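Local coordinates for L-Ribose isomerase (Acinetobacter, PDB 4Q0Q), which probably interconverts the aldose L-ribose and the ketose L-ribulose, using a divalent metal ion, here cobalt, bound in a cupin-type beta-barrel, at residues P139-E144 / R195-A200; V135-T140 / G154-S159; P116-R121 / D242-S247. All coordinates share one frame; numbering follows the deposited sequence.

Contact 1. Residues P139-E144 / R195-A200. With CO (cobalt (II) ion), chain B; RUU (alpha-L-ribulofuranose), chain I.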
loop_
_atom_site.group_PDB
_atom_site.type_symbol
_atom_site.label_atom_id
_atom_site.label_comp_id
_atom_site.label_asym_id
_atom_site.label_seq_id
_atom_site.Cartn_x
_atom_site.Cartn_y
_atom_site.Cartn_z
ATOM N N PRO A 139 -0.894 17.816 -29.323
ATOM C CA PRO A 139 -0.139 18.876 -28.650
ATOM C C PRO A 139 -0.729 20.231 -29.016
ATOM O O PRO A 139 -0.443 21.247 -28.380
ATOM C CB PRO A 139 1.270 18.685 -29.193
ATOM C CG PRO A 139 1.008 18.227 -30.597
ATOM C CD PRO A 139 -0.098 17.211 -30.405
ATOM N N THR A 140 -1.569 20.231 -30.045
ATOM C CA THR A 140 -2.213 21.450 -30.502
ATOM C C THR A 140 -3.600 21.573 -29.890
ATOM O O THR A 140 -4.406 20.643 -29.953
ATOM C CB THR A 140 -2.392 21.464 -32.039
ATOM O OG1 THR A 140 -1.191 21.012 -32.685
ATOM C CG2 THR A 140 -2.717 22.864 -32.502
ATOM N N PRO A 141 -3.900 22.722 -29.278
ATOM C CA PRO A 141 -5.237 22.855 -28.694
ATOM C C PRO A 141 -6.239 23.232 -29.782
ATOM O O PRO A 141 -5.852 23.685 -30.860
ATOM C CB PRO A 141 -5.053 23.973 -27.674
ATOM C CG PRO A 141 -4.039 24.853 -28.337
ATOM C CD PRO A 141 -3.032 23.844 -28.874
ATOM N N SER A 142 -7.522 23.028 -29.511
ATOM C CA SER A 142 -8.542 23.403 -30.474
ATOM C C SER A 142 -8.824 24.884 -30.226
ATOM O O SER A 142 -8.439 25.434 -29.191
ATOM C CB SER A 142 -9.813 22.589 -30.253
ATOM O OG SER A 142 -10.379 22.890 -28.993
ATOM N N ALA A 143 -9.485 25.535 -31.172
ATOM C CA ALA A 143 -9.803 26.945 -31.021
ATOM C C ALA A 143 -11.286 27.074 -30.733
ATOM O O ALA A 143 -12.033 26.107 -30.857
ATOM C CB ALA A 143 -9.454 27.702 -32.296
ATOM N N GLU A 144 -11.711 28.266 -30.337
ATOM C CA GLU A 144 -13.120 28.497 -30.067
ATOM C C GLU A 144 -13.560 29.763 -30.791
ATOM O O GLU A 144 -13.274 30.881 -30.363
ATOM C CB GLU A 144 -13.369 28.615 -28.566
ATOM C CG GLU A 144 -14.841 28.582 -28.203
ATOM C CD GLU A 144 -15.066 28.380 -26.724
ATOM O OE1 GLU A 144 -14.582 29.213 -25.930
ATOM O OE2 GLU A 144 -15.725 27.385 -26.357
ATOM N N ARG A 195 -7.149 21.828 -20.999
ATOM C CA ARG A 195 -8.463 21.842 -21.615
ATOM C C ARG A 195 -8.271 22.178 -23.095
ATOM O O ARG A 195 -7.279 22.800 -23.476
ATOM C CB ARG A 195 -9.339 22.905 -20.945
ATOM C CG ARG A 195 -8.737 24.309 -20.988
ATOM C CD ARG A 195 -9.671 25.337 -20.377
ATOM N NE ARG A 195 -9.834 25.173 -18.936
ATOM C CZ ARG A 195 -9.057 25.747 -18.025
ATOM N NH1 ARG A 195 -8.055 26.527 -18.404
ATOM N NH2 ARG A 195 -9.293 25.552 -16.733
ATOM N N LYS A 196 -9.223 21.752 -23.915
ATOM C CA LYS A 196 -9.205 21.984 -25.357
ATOM C C LYS A 196 -8.183 21.155 -26.121
ATOM O O LYS A 196 -7.901 21.430 -27.284
ATOM C CB LYS A 196 -9.022 23.474 -25.667
ATOM C CG LYS A 196 -10.209 24.328 -25.232
ATOM C CD LYS A 196 -10.033 25.788 -25.619
ATOM C CE LYS A 196 -11.261 26.608 -25.258
ATOM N NZ LYS A 196 -11.469 26.683 -23.789
ATOM N N HIS A 197 -7.631 20.133 -25.475
ATOM C CA HIS A 197 -6.678 19.249 -26.135
ATOM C C HIS A 197 -7.307 17.881 -26.276
ATOM O O HIS A 197 -7.857 17.349 -25.314
ATOM C CB HIS A 197 -5.392 19.111 -25.325
ATOM C CG HIS A 197 -4.480 20.290 -25.440
ATOM N ND1 HIS A 197 -3.527 20.399 -26.432
ATOM C CD2 HIS A 197 -4.403 21.431 -24.716
ATOM C CE1 HIS A 197 -2.903 21.557 -26.311
ATOM N NE2 HIS A 197 -3.415 22.202 -25.277
ATOM N N LEU A 198 -7.240 17.314 -27.472
ATOM C CA LEU A 198 -7.784 15.984 -27.684
ATOM C C LEU A 198 -6.894 14.998 -26.942
ATOM O O LEU A 198 -5.670 15.112 -26.979
ATOM C CB LEU A 198 -7.783 15.632 -29.172
ATOM C CG LEU A 198 -8.847 16.276 -30.059
ATOM C CD1 LEU A 198 -8.509 16.023 -31.519
ATOM C CD2 LEU A 198 -10.220 15.716 -29.709
ATOM N N HIS A 199 -7.502 14.044 -26.251
ATOM C CA HIS A 199 -6.732 13.038 -25.543
ATOM C C HIS A 199 -7.469 11.714 -25.402
ATOM O O HIS A 199 -8.695 11.650 -25.470
ATOM C CB HIS A 199 -6.292 13.535 -24.154
ATOM C CG HIS A 199 -7.421 13.875 -23.231
ATOM N ND1 HIS A 199 -8.187 15.011 -23.378
ATOM C CD2 HIS A 199 -7.912 13.227 -22.149
ATOM C CE1 HIS A 199 -9.103 15.048 -22.428
ATOM N NE2 HIS A 199 -8.959 13.977 -21.668
ATOM N N ALA A 200 -6.683 10.659 -25.228
ATOM C CA ALA A 200 -7.178 9.305 -25.054
ATOM C C ALA A 200 -6.058 8.531 -24.381
ATOM O O ALA A 200 -4.916 8.990 -24.338
ATOM C CB ALA A 200 -7.505 8.679 -26.408
HETATM CO CO CO B . -10.715 13.853 -20.377
HETATM C C1 RUU I . -6.984 22.412 -35.192
HETATM O O1 RUU I . -5.667 22.817 -35.535
HETATM C C2 RUU I . -7.028 20.956 -34.753
HETATM O O2 RUU I . -7.303 20.119 -35.865
HETATM C C3 RUU I . -8.041 20.695 -33.641
HETATM O O3 RUU I . -8.916 19.645 -34.029
HETATM C C4 RUU I . -7.224 20.249 -32.428
HETATM O O4 RUU I . -7.524 18.895 -32.131
HETATM C C5 RUU I . -5.760 20.368 -32.835
HETATM O O5 RUU I . -5.727 20.616 -34.247
HETATM O O HOH W 1 -6.672 19.142 -29.664
HETATM O O HOH W 2 -13.568 28.497 -23.546
#
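Ser-142 and Lys-196 meet first through the backbone: Ser-142 N donates to Lys-196 O over 2.8 Å, lying in the carbonyl plane with a nearly straight N-H...O angle of 160°. The Ser-142 hydroxyl, placed between its own backbone N and carbonyl carbon (chi1 65°), adds a weak second bond to the same oxygen. Next door Pro-141 lies alongside His-197. Pro-141 CB sits over one face of the His-197 ring, 3.7 Å from its centroid, a CH-pi contact displaced toward the rim, while Pro-139 O approaches the ring edge at His-197 CE1 (3.2 Å). His-197 ND1 is hydrogen-bonded to Ser-138 O, which fixes the ring's rotation beside the proline.

The Lys-196 chain runs extended past Ser-142 and bends at its end (chi4 66°). Its NZ is held by Gly-120 O and by Gly-87 O of the second subunit, and a water links it to Glu-144 OE1, beyond salt-bridge range. A second water takes the Leu-198 N-H, donates to Thr-140 O and bonds to O4 of a ribulofuranose at the surface.

Farther along, His-197 O accepts from His-199 ND1 at 3.1 Å, close to the imidazole plane. That bond orients the ring and leaves His-199 NE2 to bind the cobalt at 2.2 Å, alongside His-117, His-119 and Glu-124. The carbonyl is thus a second-shell acceptor that would be expected to make NE2 a somewhat stronger metal donor.

Contact 2. Residues V135-T140 / G154-S159. With RUU (alpha-L-ribulofuranose), chain I.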
loop_
_atom_site.group_PDB
_atom_site.type_symbol
_atom_site.label_atom_id
_atom_site.label_comp_id
_atom_site.label_asym_id
_atom_site.label_seq_id
_atom_site.Cartn_x
_atom_site.Cartn_y
_atom_site.Cartn_z
ATOM N N VAL A 135 -0.752 7.440 -22.998
ATOM C CA VAL A 135 -1.565 8.588 -23.366
ATOM C C VAL A 135 -1.310 9.004 -24.814
ATOM O O VAL A 135 -0.165 9.095 -25.257
ATOM C CB VAL A 135 -1.260 9.790 -22.434
ATOM C CG1 VAL A 135 -2.230 10.921 -22.706
ATOM C CG2 VAL A 135 -1.344 9.350 -20.971
ATOM N N PHE A 136 -2.394 9.227 -25.547
ATOM C CA PHE A 136 -2.337 9.661 -26.939
ATOM C C PHE A 136 -3.027 11.021 -26.933
ATOM O O PHE A 136 -4.136 11.152 -26.412
ATOM C CB PHE A 136 -3.113 8.683 -27.831
ATOM C CG PHE A 136 -2.718 7.246 -27.635
ATOM C CD1 PHE A 136 -1.574 6.736 -28.233
ATOM C CD2 PHE A 136 -3.470 6.412 -26.811
ATOM C CE1 PHE A 136 -1.184 5.418 -28.016
ATOM C CE2 PHE A 136 -3.086 5.096 -26.587
ATOM C CZ PHE A 136 -1.942 4.597 -27.188
ATOM N N TYR A 137 -2.383 12.040 -27.498
ATOM C CA TYR A 137 -2.991 13.364 -27.492
ATOM C C TYR A 137 -2.475 14.306 -28.575
ATOM O O TYR A 137 -1.442 14.067 -29.188
ATOM C CB TYR A 137 -2.772 14.031 -26.131
ATOM C CG TYR A 137 -1.321 14.372 -25.856
ATOM C CD1 TYR A 137 -0.421 13.392 -25.441
ATOM C CD2 TYR A 137 -0.846 15.675 -26.030
ATOM C CE1 TYR A 137 0.914 13.696 -25.203
ATOM C CE2 TYR A 137 0.491 15.992 -25.798
ATOM C CZ TYR A 137 1.363 14.999 -25.385
ATOM O OH TYR A 137 2.684 15.297 -25.152
ATOM N N SER A 138 -3.220 15.386 -28.789
ATOM C CA SER A 138 -2.847 16.405 -29.758
ATOM C C SER A 138 -2.159 17.524 -28.988
ATOM O O SER A 138 -2.756 18.120 -28.095
ATOM C CB SER A 138 -4.082 16.981 -30.454
ATOM O OG SER A 138 -3.725 18.127 -31.221
ATOM N N PRO A 139 -0.894 17.816 -29.323
ATOM C CA PRO A 139 -0.139 18.876 -28.650
ATOM C C PRO A 139 -0.729 20.231 -29.016
ATOM O O PRO A 139 -0.443 21.247 -28.380
ATOM C CB PRO A 139 1.270 18.685 -29.193
ATOM C CG PRO A 139 1.008 18.227 -30.597
ATOM C CD PRO A 139 -0.098 17.211 -30.405
ATOM N N THR A 140 -1.569 20.231 -30.045
ATOM C CA THR A 140 -2.213 21.450 -30.502
ATOM C C THR A 140 -3.600 21.573 -29.890
ATOM O O THR A 140 -4.406 20.643 -29.953
ATOM C CB THR A 140 -2.392 21.464 -32.039
ATOM O OG1 THR A 140 -1.191 21.012 -32.685
ATOM C CG2 THR A 140 -2.717 22.864 -32.502
ATOM N N GLY A 154 1.118 25.599 -22.430
ATOM C CA GLY A 154 0.741 24.749 -23.547
ATOM C C GLY A 154 1.096 23.308 -23.222
ATOM O O GLY A 154 1.520 23.009 -22.106
ATOM N N MET A 155 0.931 22.409 -24.185
ATOM C CA MET A 155 1.243 21.001 -23.963
ATOM C C MET A 155 2.593 20.612 -24.550
ATOM O O MET A 155 3.016 21.151 -25.574
ATOM C CB MET A 155 0.167 20.105 -24.593
ATOM C CG MET A 155 -1.156 20.057 -23.847
ATOM S SD MET A 155 -1.001 19.301 -22.221
ATOM C CE MET A 155 -0.756 17.579 -22.642
ATOM N N PRO A 156 3.304 19.680 -23.890
ATOM C CA PRO A 156 4.601 19.253 -24.418
ATOM C C PRO A 156 4.308 18.398 -25.647
ATOM O O PRO A 156 3.257 17.763 -25.724
ATOM C CB PRO A 156 5.193 18.438 -23.272
ATOM C CG PRO A 156 3.961 17.869 -22.588
ATOM C CD PRO A 156 3.030 19.060 -22.580
ATOM N N VAL A 157 5.229 18.384 -26.602
ATOM C CA VAL A 157 5.045 17.611 -27.824
ATOM C C VAL A 157 5.014 16.093 -27.630
ATOM O O VAL A 157 4.241 15.396 -28.281
ATOM C CB VAL A 157 6.126 17.994 -28.864
ATOM C CG1 VAL A 157 6.223 16.943 -29.960
ATOM C CG2 VAL A 157 5.767 19.338 -29.468
ATOM N N GLY A 158 5.849 15.571 -26.745
ATOM C CA GLY A 158 5.837 14.135 -26.531
ATOM C C GLY A 158 6.541 13.362 -27.631
ATOM O O GLY A 158 7.310 13.931 -28.401
ATOM N N SER A 159 6.267 12.065 -27.715
ATOM C CA SER A 159 6.898 11.216 -28.713
ATOM C C SER A 159 5.908 10.631 -29.713
ATOM O O SER A 159 4.688 10.710 -29.529
ATOM C CB SER A 159 7.624 10.052 -28.028
ATOM O OG SER A 159 8.497 10.498 -27.006
HETATM C C1 RUU I . -6.984 22.412 -35.192
HETATM O O1 RUU I . -5.667 22.817 -35.535
HETATM C C2 RUU I . -7.028 20.956 -34.753
HETATM O O2 RUU I . -7.303 20.119 -35.865
HETATM C C3 RUU I . -8.041 20.695 -33.641
HETATM O O3 RUU I . -8.916 19.645 -34.029
HETATM C C4 RUU I . -7.224 20.249 -32.428
HETATM O O4 RUU I . -7.524 18.895 -32.131
HETATM C C5 RUU I . -5.760 20.368 -32.835
HETATM O O5 RUU I . -5.727 20.616 -34.247
HETATM O O HOH W 3 -0.006 23.178 -26.690
#
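Pro-139 and Met-155 have the closest CA atoms, 5.3 Å apart, where the chain leaving strand 132-137 of the cupin-type barrel is met by the irregular segment 154-159 of the long loop that follows. No direct main-chain hydrogen bond joins the two. A water does so instead, donating to Pro-139 O over 2.6 Å and accepting from Met-155 N over 2.8 Å. Gly-154 N is hydrogen-bonded to Asp-86 of the second subunit, so the loop is also held from across the interface.

Tyr-137 is the side chain that bridges the gap. With CG set between the backbone N and the carbonyl carbon (chi1 68°), its ring reaches across to the loop, and Tyr-137 OH donates a short 2.6 Å bond to Pro-156 O. That oxygen lies at the ring edge, near the ring plane, whereas the hydroxyl stands 48° out of the carbonyl plane. Met-155, bent at chi2 and chi3, curls its CE back to 3.7 Å from Tyr-137 CE2, approaching the ring obliquely; the same side chain packs on His-197 and Met-193. The Pro-139 ring adds looser apolar packing near Val-157, with Pro-139 CB 4.2 Å from Val-157 CA.

Ser-138 faces away from this loop, toward the surface ribulofuranose: its OG comes within 3.4 Å of the sugar C5 and donates to Thr-140 O at 2.9 Å, on a lone pair in the carbonyl plane.

Contact 3. Residues P116-R121 / D242-S247. With CO (cobalt (II) ion), chain B; NCO (cobalt hexammine(III)), chain K; RUU (alpha-L-ribulofuranose), chain C.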
loop_
_atom_site.group_PDB
_atom_site.type_symbol
_atom_site.label_atom_id
_atom_site.label_comp_id
_atom_site.label_asym_id
_atom_site.label_seq_id
_atom_site.Cartn_x
_atom_site.Cartn_y
_atom_site.Cartn_z
ATOM N N PRO A 116 -10.867 8.879 -27.556
ATOM C CA PRO A 116 -10.564 10.248 -27.988
ATOM C C PRO A 116 -11.661 11.257 -27.670
ATOM O O PRO A 116 -12.827 11.054 -28.010
ATOM C CB PRO A 116 -10.356 10.091 -29.491
ATOM C CG PRO A 116 -9.702 8.753 -29.587
ATOM C CD PRO A 116 -10.553 7.919 -28.630
ATOM N N HIS A 117 -11.276 12.353 -27.026
ATOM C CA HIS A 117 -12.220 13.399 -26.665
ATOM C C HIS A 117 -11.456 14.606 -26.154
ATOM O O HIS A 117 -10.253 14.531 -25.920
ATOM C CB HIS A 117 -13.173 12.916 -25.560
ATOM C CG HIS A 117 -12.504 12.690 -24.235
ATOM N ND1 HIS A 117 -11.715 11.590 -23.973
ATOM C CD2 HIS A 117 -12.484 13.441 -23.108
ATOM C CE1 HIS A 117 -11.239 11.672 -22.743
ATOM N NE2 HIS A 117 -11.691 12.786 -22.197
ATOM N N HIS A 118 -12.155 15.723 -25.997
ATOM C CA HIS A 118 -11.531 16.916 -25.459
ATOM C C HIS A 118 -12.563 17.630 -24.604
ATOM O O HIS A 118 -13.755 17.341 -24.683
ATOM C CB HIS A 118 -10.999 17.834 -26.577
ATOM C CG HIS A 118 -12.043 18.685 -27.231
ATOM N ND1 HIS A 118 -12.815 18.244 -28.283
ATOM C CD2 HIS A 118 -12.446 19.951 -26.972
ATOM C CE1 HIS A 118 -13.649 19.202 -28.646
ATOM N NE2 HIS A 118 -13.446 20.248 -27.865
ATOM N N HIS A 119 -12.095 18.540 -23.761
ATOM C CA HIS A 119 -12.978 19.295 -22.897
ATOM C C HIS A 119 -12.772 20.774 -23.197
ATOM O O HIS A 119 -11.645 21.218 -23.427
ATOM C CB HIS A 119 -12.643 19.026 -21.428
ATOM C CG HIS A 119 -12.631 17.577 -21.067
ATOM N ND1 HIS A 119 -13.767 16.796 -21.079
ATOM C CD2 HIS A 119 -11.618 16.759 -20.695
ATOM C CE1 HIS A 119 -13.455 15.563 -20.728
ATOM N NE2 HIS A 119 -12.157 15.512 -20.489
ATOM N N GLY A 120 -13.859 21.535 -23.196
ATOM C CA GLY A 120 -13.736 22.955 -23.447
ATOM C C GLY A 120 -13.375 23.697 -22.175
ATOM O O GLY A 120 -12.697 24.723 -22.220
ATOM N N ARG A 121 -13.803 23.166 -21.030
ATOM C CA ARG A 121 -13.544 23.826 -19.750
ATOM C C ARG A 121 -12.608 23.087 -18.794
ATOM O O ARG A 121 -11.822 23.710 -18.073
ATOM C CB ARG A 121 -14.878 24.069 -19.041
ATOM C CG ARG A 121 -15.965 24.624 -19.951
ATOM C CD ARG A 121 -17.334 24.509 -19.300
ATOM N NE ARG A 121 -18.407 25.034 -20.144
ATOM C CZ ARG A 121 -18.802 24.493 -21.294
ATOM N NH1 ARG A 121 -18.217 23.395 -21.761
ATOM N NH2 ARG A 121 -19.792 25.050 -21.977
ATOM N N ASP A 242 -19.573 18.870 -20.616
ATOM C CA ASP A 242 -18.248 19.301 -21.046
ATOM C C ASP A 242 -17.379 18.204 -21.665
ATOM O O ASP A 242 -16.152 18.233 -21.554
ATOM C CB ASP A 242 -17.527 19.950 -19.858
ATOM C CG ASP A 242 -16.208 20.574 -20.245
ATOM O OD1 ASP A 242 -16.173 21.321 -21.242
ATOM O OD2 ASP A 242 -15.206 20.324 -19.545
ATOM N N ASN A 243 -18.016 17.232 -22.309
ATOM C CA ASN A 243 -17.288 16.154 -22.967
ATOM C C ASN A 243 -17.616 16.161 -24.447
ATOM O O ASN A 243 -18.782 16.251 -24.834
ATOM C CB ASN A 243 -17.664 14.788 -22.396
ATOM C CG ASN A 243 -17.290 14.641 -20.943
ATOM O OD1 ASN A 243 -16.419 15.348 -20.442
ATOM N ND2 ASN A 243 -17.940 13.705 -20.256
ATOM N N ASP A 244 -16.586 16.074 -25.276
ATOM C CA ASP A 244 -16.784 16.046 -26.715
ATOM C C ASP A 244 -15.960 14.900 -27.282
ATOM O O ASP A 244 -14.774 15.055 -27.577
ATOM C CB ASP A 244 -16.346 17.370 -27.347
ATOM C CG ASP A 244 -16.752 17.483 -28.805
ATOM O OD1 ASP A 244 -17.055 16.441 -29.424
ATOM O OD2 ASP A 244 -16.756 18.615 -29.338
ATOM N N PHE A 245 -16.592 13.740 -27.417
ATOM C CA PHE A 245 -15.914 12.571 -27.955
ATOM C C PHE A 245 -15.900 12.604 -29.482
ATOM O O PHE A 245 -16.907 12.946 -30.114
ATOM C CB PHE A 245 -16.605 11.299 -27.455
ATOM C CG PHE A 245 -16.381 11.028 -25.994
ATOM C CD1 PHE A 245 -15.292 10.268 -25.572
ATOM C CD2 PHE A 245 -17.232 11.573 -25.034
ATOM C CE1 PHE A 245 -15.050 10.057 -24.208
ATOM C CE2 PHE A 245 -17.000 11.369 -23.671
ATOM C CZ PHE A 245 -15.906 10.610 -23.259
ATOM N N VAL A 246 -14.753 12.264 -30.064
ATOM C CA VAL A 246 -14.600 12.241 -31.513
ATOM C C VAL A 246 -15.608 11.267 -32.112
ATOM O O VAL A 246 -16.157 11.502 -33.188
ATOM C CB VAL A 246 -13.179 11.802 -31.919
ATOM C CG1 VAL A 246 -13.075 11.702 -33.436
ATOM C CG2 VAL A 246 -12.156 12.793 -31.379
ATOM N N SER A 247 -15.846 10.168 -31.407
ATOM C CA SER A 247 -16.800 9.165 -31.855
ATOM C C SER A 247 -18.167 9.470 -31.245
ATOM O O SER A 247 -18.308 9.538 -30.022
ATOM C CB SER A 247 -16.330 7.777 -31.423
ATOM O OG SER A 247 -17.311 6.801 -31.714
HETATM CO CO CO B . -10.715 13.853 -20.377
HETATM CO CO NCO K . -18.595 15.131 -32.835
HETATM N N1 NCO K . -19.182 15.770 -31.249
HETATM N N2 NCO K . -20.300 15.115 -33.449
HETATM N N3 NCO K . -16.891 15.155 -32.212
HETATM N N4 NCO K . -18.802 13.437 -32.236
HETATM N N5 NCO K . -18.387 16.817 -33.441
HETATM N N6 NCO K . -18.012 14.489 -34.422
HETATM C C1 RUU C . -10.329 11.356 -18.555
HETATM O O1 RUU C . -9.684 11.904 -19.699
HETATM C C2 RUU C . -11.817 11.614 -18.601
HETATM O O2 RUU C . -12.067 13.009 -18.711
HETATM C C3 RUU C . -12.610 11.048 -17.433
HETATM O O3 RUU C . -12.762 12.031 -16.423
HETATM C C4 RUU C . -13.967 10.753 -18.081
HETATM O O4 RUU C . -14.733 11.951 -18.122
HETATM C C5 RUU C . -13.600 10.359 -19.508
HETATM O O5 RUU C . -12.331 10.979 -19.781
HETATM O O HOH W 4 -14.389 9.083 -29.128
HETATM O O HOH W 5 -13.339 16.093 -29.606
#
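His-117 pairs with Phe-245 and His-118 with Asp-244 in an antiparallel ladder that adds the short strand 244-245 to the edge of the cupin sheet beside strand 113-118, which carries one of the cobalt ligands. Its main-chain bonds join His-118 and Asp-244 in both directions, and Val-246 N extends them to Pro-116 O.

Metal bonds come next. His-117 NE2 (2.3 Å) and His-119 NE2 (2.2 Å) hold the cobalt, joined by His-199 and Glu-124, while O1 and O2 of the ribulofuranose chelate it.

Hydrogen bonds position the two ligand rings: His-119 ND1 donates to Asp-242 O at 2.8 Å, nearly in the ring plane, and Pro-115 O accepts from His-117 ND1.

Among nonpolar contacts, His-117 CB lies over one face of Phe-245, 3.8 Å from its centroid, a CH-pi contact on the cobalt-facing side of the sheet. Past this pair, Pro-116 CB packs on Val-246 CG2.

Of the charged groups, Asp-244 OD1 accepts hydrogen bonds from two ammines of a cobalt hexammine. Arg-121, whose NE is salt-bridged to Glu-97, turns its guanidinium perpendicular to the Asp-242 carboxylate (89°); Arg-121 NH1 forms a salt bridge with Asp-242 OD1, which also takes Arg-121 N from the same face, each at 3.0 Å.

Overall arrangement
From the N terminus, the chain first enters segment 116-121, but contact 3 is completed only by 242-247, closing a loop of 120 residues around the other two. Within it, strand 132-137 leads into contact 2, a short closure with 13 intervening residues, and the same stretch runs on through the shared Pro-139 and Thr-140 into contact 1, which closes on 195-200. Segment 154-159 therefore falls within the span of contact 1. Strand 199-202 lies between strands 113-118 and 132-137 in one sheet, tying all three contacts together: His-199 pairs with His-117 on one side, and Ala-200 with Phe-136 on the other. Contacts 1 and 3 also share the cobalt.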